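Local coordinates for HicB3 antitoxin (Yersinia pestis, PDB 4P78), which serves as the antitoxin of the HicA3-HicB3 toxin-antitoxin system, forming a complex with the HicA3 toxin and presumably neutralising it, at the interface of chains A and B. Numbering follows the deposited sequence. Chains: chain A/B, HicB3 antitoxin.

The interface of chains A and B. Residues chain A 7, 72, 76-80; chain B 7, 63-64, 67, 78-81.
Two copies of HicB3 meet here by joining edge strands, a parallel beta bridge whose backbone bonds set the register while side chains on both faces supply the packing. A:Leu79 lends both polar backbone groups. Its N-H reaches B:Leu79 O at 2.9 Å, nearly straight (167° at H) and in the carbonyl plane; its own O takes B:Phe81 N at 3.1 Å, nearly along the C=O axis and more bent at the hydrogen. A water links the strands beside the bridge, 3.0 Å from A:Gly77 O and 2.9 Å from B:Leu79 N.

A:Ile78 buries the most surface. With CG1 anti to its carbonyl carbon (chi1 -60°), it lies alongside B:Leu79, CG1 against CD2, and extends CD1 to the backbone of B:His64, 3.8 Å from CA. Its other branch, CG2, meets CD1 of B:Phe81, whose side chain, CG in the crowded position between backbone N and carbonyl carbon, crosses at about a right angle and carries CE1 on to A:Gly80 CA and A:Ile7 CD1, both at 3.7 Å. A:Leu79 goes to the opposite face: CG is anti to the backbone N (chi1 172°), and CD2 touches the CD1 methyls of B:Ile78 and B:Ile7. The side chain of A:Leu72 crosses that of B:Ile78 obliquely, its CD1 against CG2 and CD1, while B:Ile67 lays CG2 and CD1 against the backbone of A:Gly76.

The bridge joins the 78-83 strands of both chains near their starts, flanked by the 2-9 strands and, in chain A, by helix 70-75; whether this pairing is the biological dimer the structure alone does not show.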
loop_
_atom_site.group_PDB
_atom_site.type_symbol
_atom_site.label_atom_id
_atom_site.label_comp_id
_atom_site.label_asym_id
_atom_site.label_seq_id
_atom_site.Cartn_x
_atom_site.Cartn_y
_atom_site.Cartn_z
ATOM N N ILE A 7 1.494 5.636 -4.722
ATOM C CA ILE A 7 2.125 5.697 -6.026
ATOM C C ILE A 7 1.150 5.515 -7.189
ATOM O O ILE A 7 0.083 4.908 -7.062
ATOM C CB ILE A 7 3.267 4.666 -6.163
ATOM C CG1 ILE A 7 2.741 3.249 -6.250
ATOM C CG2 ILE A 7 4.267 4.802 -5.022
ATOM C CD1 ILE A 7 3.840 2.241 -6.476
ATOM N N LEU A 72 -6.370 7.843 -2.930
ATOM C CA LEU A 72 -6.126 6.527 -3.509
ATOM C C LEU A 72 -7.192 6.207 -4.561
ATOM O O LEU A 72 -6.865 5.836 -5.690
ATOM C CB LEU A 72 -6.084 5.454 -2.423
ATOM C CG LEU A 72 -4.805 5.529 -1.573
ATOM C CD1 LEU A 72 -4.811 4.508 -0.441
ATOM C CD2 LEU A 72 -3.539 5.392 -2.438
ATOM N N GLY A 76 -6.116 6.236 -9.236
ATOM C CA GLY A 76 -5.459 4.965 -9.477
ATOM C C GLY A 76 -4.203 4.858 -8.643
ATOM O O GLY A 76 -3.159 4.399 -9.114
ATOM N N GLY A 77 -4.301 5.317 -7.400
ATOM C CA GLY A 77 -3.187 5.245 -6.479
ATOM C C GLY A 77 -3.078 3.880 -5.819
ATOM O O GLY A 77 -4.078 3.217 -5.546
ATOM N N ILE A 78 -1.844 3.469 -5.559
ATOM C CA ILE A 78 -1.575 2.228 -4.858
ATOM C C ILE A 78 -0.786 2.548 -3.595
ATOM O O ILE A 78 0.084 3.415 -3.615
ATOM C CB ILE A 78 -0.809 1.253 -5.769
ATOM C CG1 ILE A 78 -1.665 0.957 -7.007
ATOM C CG2 ILE A 78 -0.467 -0.044 -5.030
ATOM C CD1 ILE A 78 -0.861 0.569 -8.225
ATOM N N LEU A 79 -1.118 1.881 -2.491
ATOM C CA LEU A 79 -0.347 1.993 -1.252
ATOM C C LEU A 79 0.888 1.089 -1.258
ATOM O O LEU A 79 0.799 -0.115 -1.537
ATOM C CB LEU A 79 -1.218 1.643 -0.045
ATOM C CG LEU A 79 -0.539 1.516 1.327
ATOM C CD1 LEU A 79 0.020 2.868 1.807
ATOM C CD2 LEU A 79 -1.534 0.946 2.338
ATOM N N GLY A 80 2.037 1.670 -0.948
ATOM C CA GLY A 80 3.262 0.912 -0.795
ATOM C C GLY A 80 3.905 1.208 0.546
ATOM O O GLY A 80 3.405 2.022 1.311
ATOM N N ILE B 7 -7.012 -4.238 0.880
ATOM C CA ILE B 7 -7.084 -3.895 2.306
ATOM C C ILE B 7 -8.401 -3.222 2.673
ATOM O O ILE B 7 -8.812 -2.259 2.024
ATOM C CB ILE B 7 -5.919 -2.973 2.720
ATOM C CG1 ILE B 7 -4.574 -3.599 2.332
ATOM C CG2 ILE B 7 -5.940 -2.703 4.213
ATOM C CD1 ILE B 7 -3.425 -2.580 2.263
ATOM N N PRO B 63 0.518 -4.912 -9.759
ATOM C CA PRO B 63 -0.471 -4.291 -8.868
ATOM C C PRO B 63 -1.448 -3.361 -9.591
ATOM O O PRO B 63 -2.643 -3.389 -9.282
ATOM C CB PRO B 63 0.405 -3.517 -7.869
ATOM C CG PRO B 63 1.624 -4.368 -7.754
ATOM C CD PRO B 63 1.874 -4.857 -9.188
ATOM N N HIS B 64 -0.975 -2.595 -10.571
ATOM C CA HIS B 64 -1.841 -1.616 -11.222
ATOM C C HIS B 64 -2.943 -2.264 -12.066
ATOM O O HIS B 64 -3.939 -1.625 -12.377
ATOM C CB HIS B 64 -1.013 -0.636 -12.068
ATOM C CG HIS B 64 -0.238 -1.277 -13.178
ATOM N ND1 HIS B 64 1.053 -1.733 -13.022
ATOM C CD2 HIS B 64 -0.576 -1.531 -14.469
ATOM C CE1 HIS B 64 1.482 -2.238 -14.170
ATOM N NE2 HIS B 64 0.513 -2.132 -15.058
ATOM N N ILE B 67 -6.349 -1.913 -10.240
ATOM C CA ILE B 67 -6.808 -0.581 -9.838
ATOM C C ILE B 67 -8.338 -0.395 -9.959
ATOM O O ILE B 67 -8.965 0.248 -9.112
ATOM C CB ILE B 67 -6.053 0.507 -10.641
ATOM C CG1 ILE B 67 -4.784 0.904 -9.884
ATOM C CG2 ILE B 67 -6.921 1.726 -10.894
ATOM C CD1 ILE B 67 -3.833 1.752 -10.704
ATOM N N ILE B 78 -8.758 -0.659 -0.293
ATOM C CA ILE B 78 -7.714 -0.026 -1.080
ATOM C C ILE B 78 -6.730 -1.059 -1.596
ATOM O O ILE B 78 -6.614 -2.164 -1.059
ATOM C CB ILE B 78 -6.924 1.058 -0.290
ATOM C CG1 ILE B 78 -6.390 0.492 1.030
ATOM C CG2 ILE B 78 -7.781 2.301 -0.108
ATOM C CD1 ILE B 78 -5.271 1.337 1.667
ATOM N N LEU B 79 -6.030 -0.686 -2.652
ATOM C CA LEU B 79 -5.059 -1.565 -3.283
ATOM C C LEU B 79 -3.661 -1.255 -2.758
ATOM O O LEU B 79 -3.220 -0.109 -2.813
ATOM C CB LEU B 79 -5.122 -1.388 -4.791
ATOM C CG LEU B 79 -4.106 -2.117 -5.656
ATOM C CD1 LEU B 79 -4.225 -3.630 -5.424
ATOM C CD2 LEU B 79 -4.347 -1.736 -7.121
ATOM N N GLY B 80 -2.984 -2.263 -2.214
ATOM C CA GLY B 80 -1.605 -2.110 -1.782
ATOM C C GLY B 80 -0.712 -3.113 -2.496
ATOM O O GLY B 80 -1.184 -3.875 -3.338
ATOM N N PHE B 81 0.582 -3.098 -2.181
ATOM C CA PHE B 81 1.472 -4.170 -2.616
ATOM C C PHE B 81 2.588 -4.331 -1.611
ATOM O O PHE B 81 3.012 -3.364 -0.978
ATOM C CB PHE B 81 2.047 -3.905 -4.018
ATOM C CG PHE B 81 3.145 -2.878 -4.045
ATOM C CD1 PHE B 81 2.840 -1.519 -4.073
ATOM C CD2 PHE B 81 4.478 -3.266 -4.067
ATOM C CE1 PHE B 81 3.847 -0.558 -4.102
ATOM C CE2 PHE B 81 5.498 -2.312 -4.101
ATOM C CZ PHE B 81 5.177 -0.953 -4.124
HETATM O O HOH W 1 -6.247 1.916 -3.876
#